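Long-range contacts in ebony (PDB 6DYM), which probably forms, as the C-terminal condensation domain of a nonribosomal peptide synthetase, the amide bond between carrier-bound beta-alanine and a biogenic amine: residues A[118-123]-A[157-162]; A[177-182]-A[207-212]. All blocks are in the same frame, centred on the assembly; numbering follows the deposited sequence.

How the interactions relate
Strands 158-163 and 205-212 are neighbours in one mixed sheet, so interaction 1 (118-123 with 157-162) and interaction 2 (177-182 with 207-212) are linked by the backbone bonds between them, including Thr161 O to His209 N at 2.7 Å. Interaction 1 is parallel, its centre about 10 Å from the chain centre, and none of its touching residues is exposed; water enters where its strands part. Interaction 2 is antiparallel and joins an outermost strand to the sheet, its centre about 14 Å out. Buried aromatic residues on 207-212 there meet a partly exposed edge strand, and the contact buries 621 Å² against 455 Å² for interaction 1.

Interaction 1: residues A[118-123]-A[157-162]; sequences QILHSF and AGIFTT
The imidazole of His121 turns its edge to Phe160: CD2 lies 3.2 Å from Phe160 O, in the ring plane. Phe123 CB sits over one face, offset toward the rim, while ND1 is hydrogen-bonded to Glu84, which helps fix the ring's rotation. The Phe160 ring lies on the same side of the sheet as His121 and beside Ile119, whose CG2, anti to the backbone N, comes 3.4 Å from Phe160 CB. Leu120 and Ile159 point to the other side, onto helix 133-153.

The parallel pairing starts at Gln118 O, which receives two donors, Ala157 N and the longer Gly158 N. A regular ladder follows: Leu120 N bonds Gly158 O at 3.0 Å, Phe160 N bonds Leu120 O at 2.8 Å, and Ser122 N bonds Phe160 O. Beyond Ser122 the strands part: Ser122 O and Thr162 N are 5.0 Å apart, and a water spans the gap, donating to Ser122 O at 2.7 Å and accepting from Thr162 N at 2.9 Å. Two parallel strands joined through helix 133-153 as a beta-alpha-beta unit and splaying at one end are consistent with the V-shaped opening of the GNAT acyltransferase fold, which in relatives receives the pantetheine arm of acyl-CoA.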
# COMPACT_ATOMS: atom_id res chain seq x y z
N GLN A 118 -9.50 -9.80 11.50
CA GLN A 118 -10.67 -9.01 11.12
C GLN A 118 -10.38 -8.02 10.01
O GLN A 118 -11.11 -7.94 9.03
CB GLN A 118 -11.22 -8.26 12.35
CG GLN A 118 -11.72 -9.16 13.47
CD GLN A 118 -13.10 -9.71 13.21
OE1 GLN A 118 -13.67 -9.51 12.14
NE2 GLN A 118 -13.66 -10.40 14.20
N ILE A 119 -9.30 -7.25 10.14
CA ILE A 119 -8.99 -6.16 9.23
C ILE A 119 -7.77 -6.57 8.42
O ILE A 119 -6.66 -6.67 8.96
CB ILE A 119 -8.75 -4.85 9.98
CG1 ILE A 119 -9.88 -4.58 10.97
CG2 ILE A 119 -8.61 -3.71 9.01
CD1 ILE A 119 -9.66 -3.35 11.81
N LEU A 120 -7.96 -6.79 7.12
CA LEU A 120 -6.86 -7.02 6.20
C LEU A 120 -6.36 -5.66 5.69
O LEU A 120 -7.08 -4.95 4.99
CB LEU A 120 -7.28 -7.91 5.03
CG LEU A 120 -6.11 -8.25 4.11
CD1 LEU A 120 -5.08 -9.11 4.86
CD2 LEU A 120 -6.59 -8.95 2.84
N HIS A 121 -5.13 -5.32 6.05
CA HIS A 121 -4.54 -4.03 5.71
C HIS A 121 -3.76 -4.18 4.41
O HIS A 121 -2.72 -4.85 4.39
CB HIS A 121 -3.65 -3.51 6.83
CG HIS A 121 -3.10 -2.14 6.58
ND1 HIS A 121 -1.94 -1.68 7.18
CD2 HIS A 121 -3.53 -1.14 5.78
CE1 HIS A 121 -1.70 -0.44 6.77
NE2 HIS A 121 -2.65 -0.09 5.92
N SER A 122 -4.27 -3.59 3.34
CA SER A 122 -3.53 -3.51 2.08
C SER A 122 -2.57 -2.33 2.21
O SER A 122 -2.97 -1.18 2.07
CB SER A 122 -4.48 -3.33 0.90
OG SER A 122 -3.75 -3.21 -0.32
N PHE A 123 -1.30 -2.62 2.50
CA PHE A 123 -0.41 -1.52 2.85
C PHE A 123 0.57 -1.14 1.76
O PHE A 123 1.02 0.01 1.74
CB PHE A 123 0.31 -1.84 4.18
CG PHE A 123 1.54 -2.68 4.04
CD1 PHE A 123 2.79 -2.10 3.97
CD2 PHE A 123 1.45 -4.06 4.05
CE1 PHE A 123 3.94 -2.87 3.87
CE2 PHE A 123 2.59 -4.84 3.96
CZ PHE A 123 3.83 -4.25 3.86
N ALA A 157 -12.84 -9.84 7.84
CA ALA A 157 -14.11 -9.14 7.74
C ALA A 157 -14.10 -8.09 6.64
O ALA A 157 -15.14 -7.84 6.01
CB ALA A 157 -14.47 -8.49 9.07
N GLY A 158 -12.95 -7.47 6.38
CA GLY A 158 -12.89 -6.49 5.31
C GLY A 158 -11.47 -6.09 5.01
O GLY A 158 -10.52 -6.53 5.66
N ILE A 159 -11.34 -5.23 4.00
CA ILE A 159 -10.06 -4.73 3.52
C ILE A 159 -9.97 -3.24 3.81
O ILE A 159 -10.91 -2.48 3.55
CB ILE A 159 -9.88 -5.01 2.01
CG1 ILE A 159 -9.92 -6.51 1.75
CG2 ILE A 159 -8.59 -4.40 1.51
CD1 ILE A 159 -10.02 -6.87 0.30
N PHE A 160 -8.81 -2.81 4.32
CA PHE A 160 -8.59 -1.47 4.85
C PHE A 160 -7.34 -0.90 4.21
O PHE A 160 -6.30 -1.57 4.19
CB PHE A 160 -8.45 -1.56 6.37
CG PHE A 160 -8.37 -0.25 7.08
CD1 PHE A 160 -9.40 0.68 6.99
CD2 PHE A 160 -7.28 0.04 7.90
CE1 PHE A 160 -9.33 1.88 7.68
CE2 PHE A 160 -7.21 1.24 8.59
CZ PHE A 160 -8.23 2.16 8.47
N THR A 161 -7.42 0.32 3.68
CA THR A 161 -6.26 0.93 3.05
C THR A 161 -6.45 2.44 2.95
O THR A 161 -7.58 2.94 2.91
CB THR A 161 -5.99 0.33 1.66
OG1 THR A 161 -4.82 0.93 1.09
CG2 THR A 161 -7.18 0.56 0.73
N THR A 162 -5.33 3.17 2.94
CA THR A 162 -5.32 4.60 2.64
C THR A 162 -4.75 4.80 1.25
O THR A 162 -3.60 4.41 0.98
CB THR A 162 -4.51 5.41 3.65
OG1 THR A 162 -5.01 5.17 4.97
CG2 THR A 162 -4.61 6.90 3.36
O HOH W 1 -3.02 1.38 2.85

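Interaction 2: residues A[177-182]-A[207-212]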
# COMPACT_ATOMS: atom_id res chain seq x y z
N TYR A 177 -15.36 0.38 -2.49
CA TYR A 177 -14.83 0.68 -1.17
C TYR A 177 -15.58 1.86 -0.58
O TYR A 177 -15.91 2.83 -1.28
CB TYR A 177 -13.34 1.01 -1.24
CG TYR A 177 -12.44 -0.19 -1.29
CD1 TYR A 177 -12.28 -0.92 -2.47
CD2 TYR A 177 -11.74 -0.60 -0.17
CE1 TYR A 177 -11.44 -2.03 -2.52
CE2 TYR A 177 -10.90 -1.71 -0.21
CZ TYR A 177 -10.76 -2.42 -1.38
OH TYR A 177 -9.93 -3.51 -1.43
N LYS A 178 -15.87 1.78 0.71
CA LYS A 178 -16.49 2.89 1.43
C LYS A 178 -15.43 3.91 1.82
O LYS A 178 -14.36 3.54 2.31
CB LYS A 178 -17.23 2.37 2.66
CG LYS A 178 -18.34 3.28 3.16
CD LYS A 178 -18.57 3.07 4.65
CE LYS A 178 -20.05 3.17 5.00
NZ LYS A 178 -20.77 1.90 4.69
N THR A 179 -15.72 5.19 1.59
CA THR A 179 -14.82 6.26 2.01
C THR A 179 -15.08 6.58 3.48
O THR A 179 -16.20 6.97 3.84
CB THR A 179 -15.03 7.50 1.16
OG1 THR A 179 -14.54 7.27 -0.17
CG2 THR A 179 -14.29 8.69 1.76
N LEU A 180 -14.06 6.43 4.33
CA LEU A 180 -14.20 6.76 5.74
C LEU A 180 -13.53 8.06 6.14
O LEU A 180 -13.84 8.60 7.21
CB LEU A 180 -13.64 5.62 6.61
CG LEU A 180 -14.45 4.32 6.51
CD1 LEU A 180 -13.94 3.29 7.50
CD2 LEU A 180 -15.93 4.60 6.72
N LEU A 181 -12.62 8.58 5.31
CA LEU A 181 -11.99 9.87 5.55
C LEU A 181 -11.46 10.37 4.22
O LEU A 181 -10.84 9.60 3.47
CB LEU A 181 -10.85 9.76 6.57
CG LEU A 181 -10.08 11.04 6.88
CD1 LEU A 181 -10.91 11.97 7.76
CD2 LEU A 181 -8.74 10.73 7.55
N ASN A 182 -11.69 11.64 3.92
CA ASN A 182 -11.12 12.29 2.74
C ASN A 182 -10.34 13.49 3.25
O ASN A 182 -10.91 14.57 3.42
CB ASN A 182 -12.21 12.68 1.74
CG ASN A 182 -11.64 13.28 0.46
OD1 ASN A 182 -10.52 13.79 0.44
ND2 ASN A 182 -12.41 13.20 -0.61
N ILE A 207 -7.21 9.30 1.16
CA ILE A 207 -8.55 8.76 1.33
C ILE A 207 -8.44 7.41 2.02
O ILE A 207 -7.72 6.52 1.55
CB ILE A 207 -9.29 8.64 -0.01
CG1 ILE A 207 -9.27 10.00 -0.73
CG2 ILE A 207 -10.71 8.17 0.23
CD1 ILE A 207 -10.26 10.14 -1.85
N VAL A 208 -9.15 7.28 3.14
CA VAL A 208 -9.20 6.03 3.90
C VAL A 208 -10.38 5.21 3.40
O VAL A 208 -11.53 5.67 3.43
CB VAL A 208 -9.32 6.31 5.41
CG1 VAL A 208 -9.42 5.00 6.19
CG2 VAL A 208 -8.12 7.10 5.89
N HIS A 209 -10.09 4.00 2.93
CA HIS A 209 -11.06 3.17 2.24
C HIS A 209 -11.27 1.85 2.98
O HIS A 209 -10.31 1.27 3.50
CB HIS A 209 -10.62 2.87 0.80
CG HIS A 209 -10.97 3.94 -0.18
ND1 HIS A 209 -10.02 4.57 -0.97
CD2 HIS A 209 -12.16 4.48 -0.52
CE1 HIS A 209 -10.62 5.45 -1.75
NE2 HIS A 209 -11.92 5.42 -1.50
N TRP A 210 -12.51 1.38 2.99
CA TRP A 210 -12.89 0.18 3.72
C TRP A 210 -13.94 -0.57 2.91
O TRP A 210 -14.92 0.03 2.46
CB TRP A 210 -13.42 0.55 5.11
CG TRP A 210 -14.16 -0.53 5.86
CD1 TRP A 210 -15.50 -0.55 6.15
CD2 TRP A 210 -13.61 -1.72 6.45
NE1 TRP A 210 -15.81 -1.68 6.87
CE2 TRP A 210 -14.67 -2.41 7.06
CE3 TRP A 210 -12.33 -2.26 6.51
CZ2 TRP A 210 -14.49 -3.62 7.74
CZ3 TRP A 210 -12.15 -3.46 7.18
CH2 TRP A 210 -13.22 -4.13 7.79
N LYS A 211 -13.72 -1.87 2.71
CA LYS A 211 -14.66 -2.70 1.97
C LYS A 211 -14.93 -3.97 2.77
O LYS A 211 -14.01 -4.76 3.00
CB LYS A 211 -14.12 -3.06 0.58
CG LYS A 211 -15.07 -3.91 -0.25
CD LYS A 211 -14.56 -4.08 -1.67
CE LYS A 211 -15.57 -4.83 -2.53
NZ LYS A 211 -16.94 -4.73 -1.95
N GLU A 212 -16.17 -4.15 3.19
CA GLU A 212 -16.55 -5.37 3.88
C GLU A 212 -16.55 -6.54 2.91
O GLU A 212 -16.95 -6.41 1.75
CB GLU A 212 -17.92 -5.20 4.53
CG GLU A 212 -17.90 -4.25 5.72
CD GLU A 212 -19.16 -4.31 6.54
OE1 GLU A 212 -19.91 -5.30 6.41
OE2 GLU A 212 -19.41 -3.36 7.32
O HOH W 2 -19.62 -1.21 5.12
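Lys178 and Trp210 form a hydrogen-bonded antiparallel pair, Lys178 N to Trp210 O at 2.7 Å and Trp210 N to Lys178 O at 2.9 Å, in strands whose directions differ by 165°. Further on the register slips by one residue: Thr179 faces His209, yet Val208 serves two residues, accepting from Leu180 N through its O in a nearly straight bond (2.8 Å) and donating through its N to Leu181 O (2.9 Å). The psi of -17° at Leu180 breaks the extended backbone there, and together these features mark a beta bulge.

Tyr177 lays one ring face against Lys211, whose CB stands 3.6 Å from the ring centroid, 17° off the normal, a CH-pi contact; the two side chains cross at about a right angle. Tyr177 CB also meets His209 CD2 at 3.7 Å. The His209 ring carries Ile207 CG2 over one face, offset toward the rim, and both its nitrogens are engaged outside the pair, ND1 with Asn163 and NE2 with Asp173 of helix 166-174. On the other side of the sheet, Leu180 lies beside Trp210, with Leu180 CD1 3.7 Å from Trp210 CB. Leu181 CB packs 3.9 Å from Val208 CG2. Leu180, Leu181 and Val208 all rest on helix 93-111.

Where strand 178-184 begins and strand 205-212 ends, a water weakly bridges Lys178 NZ and Glu212 OE2. Strand 205-212, last in sequence, inserts between strands 158-163 and 178-184, antiparallel to both, as in the C-terminal half of a GNAT-type sheet.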